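Local coordinates for enolase from the environmental genome shotgun sequencing of the Sargasso Sea (PDB 2QGY), which is of unknown function but belongs to the enolase superfamily and carries a magnesium ion, consistent with metal-assisted chemistry on a carboxylate substrate, at residues A[120-124]-A[125-129]; A[345-349]-A[350-354]. All coordinates share one frame; numbering follows the deposited sequence. Where two conformers were deposited one is given.

Contact 1 of 2, residues A[120-124]-A[125-129]; sequences KNLPL and NSLLT
The chain turns at Pro123 into the short helix 124-128, and the carbonyls of Pro123 and Leu124 accept its first amides: Ser126 N lies 3.0 Å from Pro123 O with an N-H...O angle of 127°, and Leu127 N lies 2.9 Å from Leu124 O. These bonds are weak, as the bent angle attests, and Leu127 N is shared between Pro123 O and Leu124 O. Asn125 O then takes both Leu128 N and Thr129 N; Thr129 is the first residue past the helix to leave helical phi/psi. Upstream, Asn121, with positive phi, is the C-prime residue of a Schellman motif that ends helix 99-120.

One leucine methyl lies along the lysine methylenes, whereas the leucine pairs Leu122-Leu127 and Leu124-Leu128 meet methyl to methyl. In Leu127 the branch stands beside the backbone N (chi1 -70°), which carries CD2 back over the linker; there it meets Lys120 CE at 3.9 Å and Leu122 CD1 at 4.1 Å. The lysine chain bends at chi2 and chi3, so that its CB, CG and CE all skirt this one methyl, while its NZ goes on to bond Asn5. Within the helix, Leu124 CD1 rests 3.9 Å from Leu128 CD2, four residues on. On the proline side, Asn125 folds its amide between N and C (chi1 55°), bringing OD1 to 3.6 Å from Pro123 CB, a van der Waals approach; its ND2 hydrogen-bonds to Ser319 OG.

Leu124, Leu127 and Leu128 all press on Trp113 of helix 99-120, and His316 of helix 309-320 touches Pro123 and Leu124 while its ND1 accepts from Asn125 N. These contacts place the short helix between those two helices, and backbone bonds from Leu122 and Leu124 to Gly359 tie it to a later loop.

Contact 2 of 2, residues A[345-349]-A[350-354]; sequences FDIID and NKAHI
Ile347 sets its CG1 beside the backbone N and turns at chi2 -63°, which swings CD1 across to the facing strand and onto Ala352 CB at 3.5 Å, tighter than usual carbon contact. Phe345 holds its ring between the backbone N and the carbonyl carbon (chi1 57°), and CD1 comes to 4.4 Å from the same Ala352 CB, meeting it obliquely. One small methyl is thus touched by both neighbours on the face that also carries Ile354.

The backbone is a tight antiparallel hairpin. Asp346 and His353 form a hydrogen-bonded pair in which His353 N reaches Asp346 O at 2.7 Å, almost straight at 175°. Its return bond, from Asp346 N to His353 O, is longer at 3.1 Å. In the second such pair Ile348 N lies nearly along the C=O axis of Lys351, at 2.9 Å from Lys351 O. The closing bond of the turn, Lys351 N to Ile348 O, is 3.2 Å, with the donor well above the carbonyl plane. Ile348 is the first and Lys351 the last residue of this type II' beta turn, with Asp349 and Asn350 at its corners. A water oxygen 3.2 Å from both Asp346 OD2 and His353 O links the two strands.

Leu315 of helix 309-320 packs against Phe345 and Ala352, and His316 and Ser319 of that helix touch Ile354. Strand 351-354 pairs antiparallel with strand 135-141, through backbone bonds of Asn350 with Ile138 and Ala352 with Val136; since strand 135-141 runs parallel with 168-170 and 327-329, the hairpin is an antiparallel addition to the barrel sheet.

How the contacts relate
Along the chain from the N terminus, contact 1 comes first: residues 120-129 turn from the end of helix 99-120 into helix 124-128. Contact 2 follows much later, where residues 345-354 fold back as a hairpin. Each closes a loop of its own, and the two are in series, neither nested nor crossed, with centres about 19 Å apart. They nevertheless meet directly, Asn125 ND2 packing 3.6 Å from Ile354 CD1. Helix 309-320 bridges them too, since His316 and Ser319 serve both. The meeting thus joins the turn that follows helix 99-120 to the hairpin added to the barrel sheet through strand 135-141.

Contact 1 of 2, residues A[120-124]-A[125-129]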
# COMPACT_ATOMS: atom_id res chain seq x y z
N LYS A 120 19.03 -26.85 -4.49
CA LYS A 120 18.75 -27.85 -5.53
C LYS A 120 19.80 -27.87 -6.64
O LYS A 120 19.76 -28.72 -7.53
CB LYS A 120 17.38 -27.57 -6.14
CG LYS A 120 16.23 -27.81 -5.20
CD LYS A 120 15.58 -29.18 -5.40
CE LYS A 120 14.97 -29.31 -6.80
NZ LYS A 120 13.87 -30.32 -6.89
N ASN A 121 20.75 -26.94 -6.59
CA ASN A 121 21.71 -26.72 -7.68
C ASN A 121 21.05 -26.56 -9.05
O ASN A 121 21.47 -27.16 -10.06
CB ASN A 121 22.82 -27.80 -7.72
CG ASN A 121 24.01 -27.38 -8.56
OD1 ASN A 121 24.44 -26.21 -8.52
ND2 ASN A 121 24.56 -28.32 -9.34
N LEU A 122 20.01 -25.75 -9.09
CA LEU A 122 19.28 -25.52 -10.31
C LEU A 122 19.01 -24.03 -10.53
O LEU A 122 18.73 -23.31 -9.57
CB LEU A 122 17.95 -26.27 -10.28
CG LEU A 122 17.92 -27.80 -10.52
CD1 LEU A 122 16.50 -28.30 -10.36
CD2 LEU A 122 18.46 -28.15 -11.89
N PRO A 123 19.05 -23.57 -11.79
CA PRO A 123 18.59 -22.19 -12.01
C PRO A 123 17.12 -22.04 -11.62
O PRO A 123 16.36 -23.01 -11.66
CB PRO A 123 18.79 -21.97 -13.51
CG PRO A 123 19.05 -23.32 -14.11
CD PRO A 123 19.47 -24.25 -13.03
N LEU A 124 16.73 -20.82 -11.25
CA LEU A 124 15.39 -20.60 -10.73
C LEU A 124 14.30 -21.06 -11.71
O LEU A 124 13.28 -21.67 -11.31
CB LEU A 124 15.21 -19.12 -10.38
CG LEU A 124 13.81 -18.69 -9.98
CD1 LEU A 124 13.27 -19.55 -8.82
CD2 LEU A 124 13.84 -17.22 -9.62
N ASN A 125 14.49 -20.81 -13.00
CA ASN A 125 13.44 -21.16 -13.96
C ASN A 125 13.16 -22.67 -13.95
O ASN A 125 12.02 -23.09 -14.11
CB ASN A 125 13.64 -20.57 -15.37
CG ASN A 125 15.01 -20.90 -16.01
OD1 ASN A 125 15.81 -21.62 -15.46
ND2 ASN A 125 15.23 -20.37 -17.23
N SER A 126 14.19 -23.47 -13.69
CA SER A 126 14.06 -24.93 -13.57
C SER A 126 13.30 -25.38 -12.32
O SER A 126 12.73 -26.49 -12.30
CB SER A 126 15.44 -25.60 -13.63
OG SER A 126 15.94 -25.56 -14.96
N LEU A 127 13.28 -24.53 -11.29
CA LEU A 127 12.41 -24.73 -10.14
C LEU A 127 10.97 -24.36 -10.44
O LEU A 127 10.05 -24.82 -9.77
CB LEU A 127 12.87 -23.87 -8.96
CG LEU A 127 14.17 -24.17 -8.21
CD1 LEU A 127 14.09 -23.45 -6.84
CD2 LEU A 127 14.45 -25.64 -7.99
N LEU A 128 10.79 -23.49 -11.42
CA LEU A 128 9.47 -22.95 -11.69
C LEU A 128 8.68 -23.79 -12.69
O LEU A 128 7.47 -23.94 -12.56
CB LEU A 128 9.57 -21.49 -12.16
CG LEU A 128 10.23 -20.47 -11.22
CD1 LEU A 128 10.04 -19.05 -11.76
CD2 LEU A 128 9.67 -20.54 -9.80
N THR A 129 9.37 -24.34 -13.69
CA THR A 129 8.70 -25.18 -14.67
C THR A 129 9.65 -26.25 -15.16
O THR A 129 10.88 -26.09 -15.06
CB THR A 129 8.19 -24.37 -15.90
OG1 THR A 129 7.40 -25.23 -16.74
CG2 THR A 129 9.35 -23.81 -16.73

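Contact 2 of 2, residues A[345-349]-A[350-354]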
# COMPACT_ATOMS: atom_id res chain seq x y z
N PHE A 345 22.85 -12.62 -17.44
CA PHE A 345 22.21 -12.73 -18.74
C PHE A 345 22.98 -11.86 -19.73
O PHE A 345 23.70 -10.94 -19.33
CB PHE A 345 20.73 -12.28 -18.64
CG PHE A 345 20.57 -10.88 -18.11
CD1 PHE A 345 20.56 -9.79 -18.97
CD2 PHE A 345 20.41 -10.66 -16.74
CE1 PHE A 345 20.42 -8.46 -18.47
CE2 PHE A 345 20.26 -9.35 -16.24
CZ PHE A 345 20.27 -8.25 -17.11
N ASP A 346 22.80 -12.16 -21.02
CA ASP A 346 23.32 -11.36 -22.11
C ASP A 346 22.15 -10.92 -22.96
O ASP A 346 21.31 -11.74 -23.33
CB ASP A 346 24.25 -12.23 -22.96
CG ASP A 346 25.56 -12.50 -22.27
OD1 ASP A 346 26.35 -11.54 -22.16
OD2 ASP A 346 25.79 -13.66 -21.85
N ILE A 347 22.07 -9.62 -23.26
CA ILE A 347 21.05 -9.11 -24.18
C ILE A 347 21.66 -9.29 -25.56
O ILE A 347 22.74 -8.74 -25.83
CB ILE A 347 20.71 -7.62 -23.93
CG1 ILE A 347 20.27 -7.36 -22.46
CG2 ILE A 347 19.74 -7.07 -25.04
CD1 ILE A 347 19.04 -8.02 -21.97
N ILE A 348 21.01 -10.10 -26.40
CA ILE A 348 21.45 -10.28 -27.79
C ILE A 348 20.29 -9.90 -28.73
O ILE A 348 19.31 -10.63 -28.83
CB ILE A 348 21.94 -11.74 -28.05
CG1 ILE A 348 23.06 -12.13 -27.06
CG2 ILE A 348 22.45 -11.88 -29.50
CD1 ILE A 348 23.39 -13.60 -27.05
N ASP A 349 20.41 -8.76 -29.39
CA ASP A 349 19.31 -8.19 -30.16
C ASP A 349 18.05 -8.12 -29.29
O ASP A 349 18.05 -7.44 -28.26
CB ASP A 349 19.03 -9.01 -31.42
CG ASP A 349 20.18 -9.00 -32.40
OD1 ASP A 349 21.04 -8.08 -32.33
OD2 ASP A 349 20.21 -9.91 -33.26
N ASN A 350 17.02 -8.86 -29.69
CA ASN A 350 15.69 -8.75 -29.09
C ASN A 350 15.40 -9.65 -27.90
O ASN A 350 14.26 -9.69 -27.45
CB ASN A 350 14.59 -8.93 -30.14
CG ASN A 350 14.59 -10.33 -30.77
OD1 ASN A 350 15.64 -10.92 -31.04
ND2 ASN A 350 13.39 -10.87 -31.01
N LYS A 351 16.40 -10.38 -27.41
CA LYS A 351 16.19 -11.43 -26.41
C LYS A 351 17.28 -11.40 -25.36
O LYS A 351 18.45 -11.24 -25.69
CB LYS A 351 16.15 -12.81 -27.08
CG LYS A 351 14.98 -12.97 -28.06
CD LYS A 351 14.76 -14.41 -28.45
CE LYS A 351 13.66 -14.50 -29.52
NZ LYS A 351 13.12 -15.89 -29.71
N ALA A 352 16.90 -11.54 -24.10
CA ALA A 352 17.89 -11.72 -23.04
C ALA A 352 18.13 -13.20 -22.86
O ALA A 352 17.18 -13.98 -22.71
CB ALA A 352 17.39 -11.08 -21.73
N HIS A 353 19.39 -13.62 -22.87
CA HIS A 353 19.70 -15.04 -22.68
C HIS A 353 20.15 -15.29 -21.25
O HIS A 353 21.13 -14.74 -20.80
CB HIS A 353 20.75 -15.54 -23.67
CG HIS A 353 21.13 -16.98 -23.46
ND1 HIS A 353 20.51 -18.02 -24.11
CD2 HIS A 353 22.04 -17.54 -22.64
CE1 HIS A 353 21.03 -19.17 -23.72
NE2 HIS A 353 21.96 -18.91 -22.81
N ILE A 354 19.40 -16.14 -20.55
CA ILE A 354 19.62 -16.43 -19.13
C ILE A 354 20.75 -17.42 -19.00
O ILE A 354 20.81 -18.38 -19.75
CB ILE A 354 18.37 -17.10 -18.48
CG1 ILE A 354 17.14 -16.22 -18.62
CG2 ILE A 354 18.63 -17.47 -17.01
CD1 ILE A 354 15.83 -16.94 -18.28
O HOH W 1 24.00 -16.04 -20.63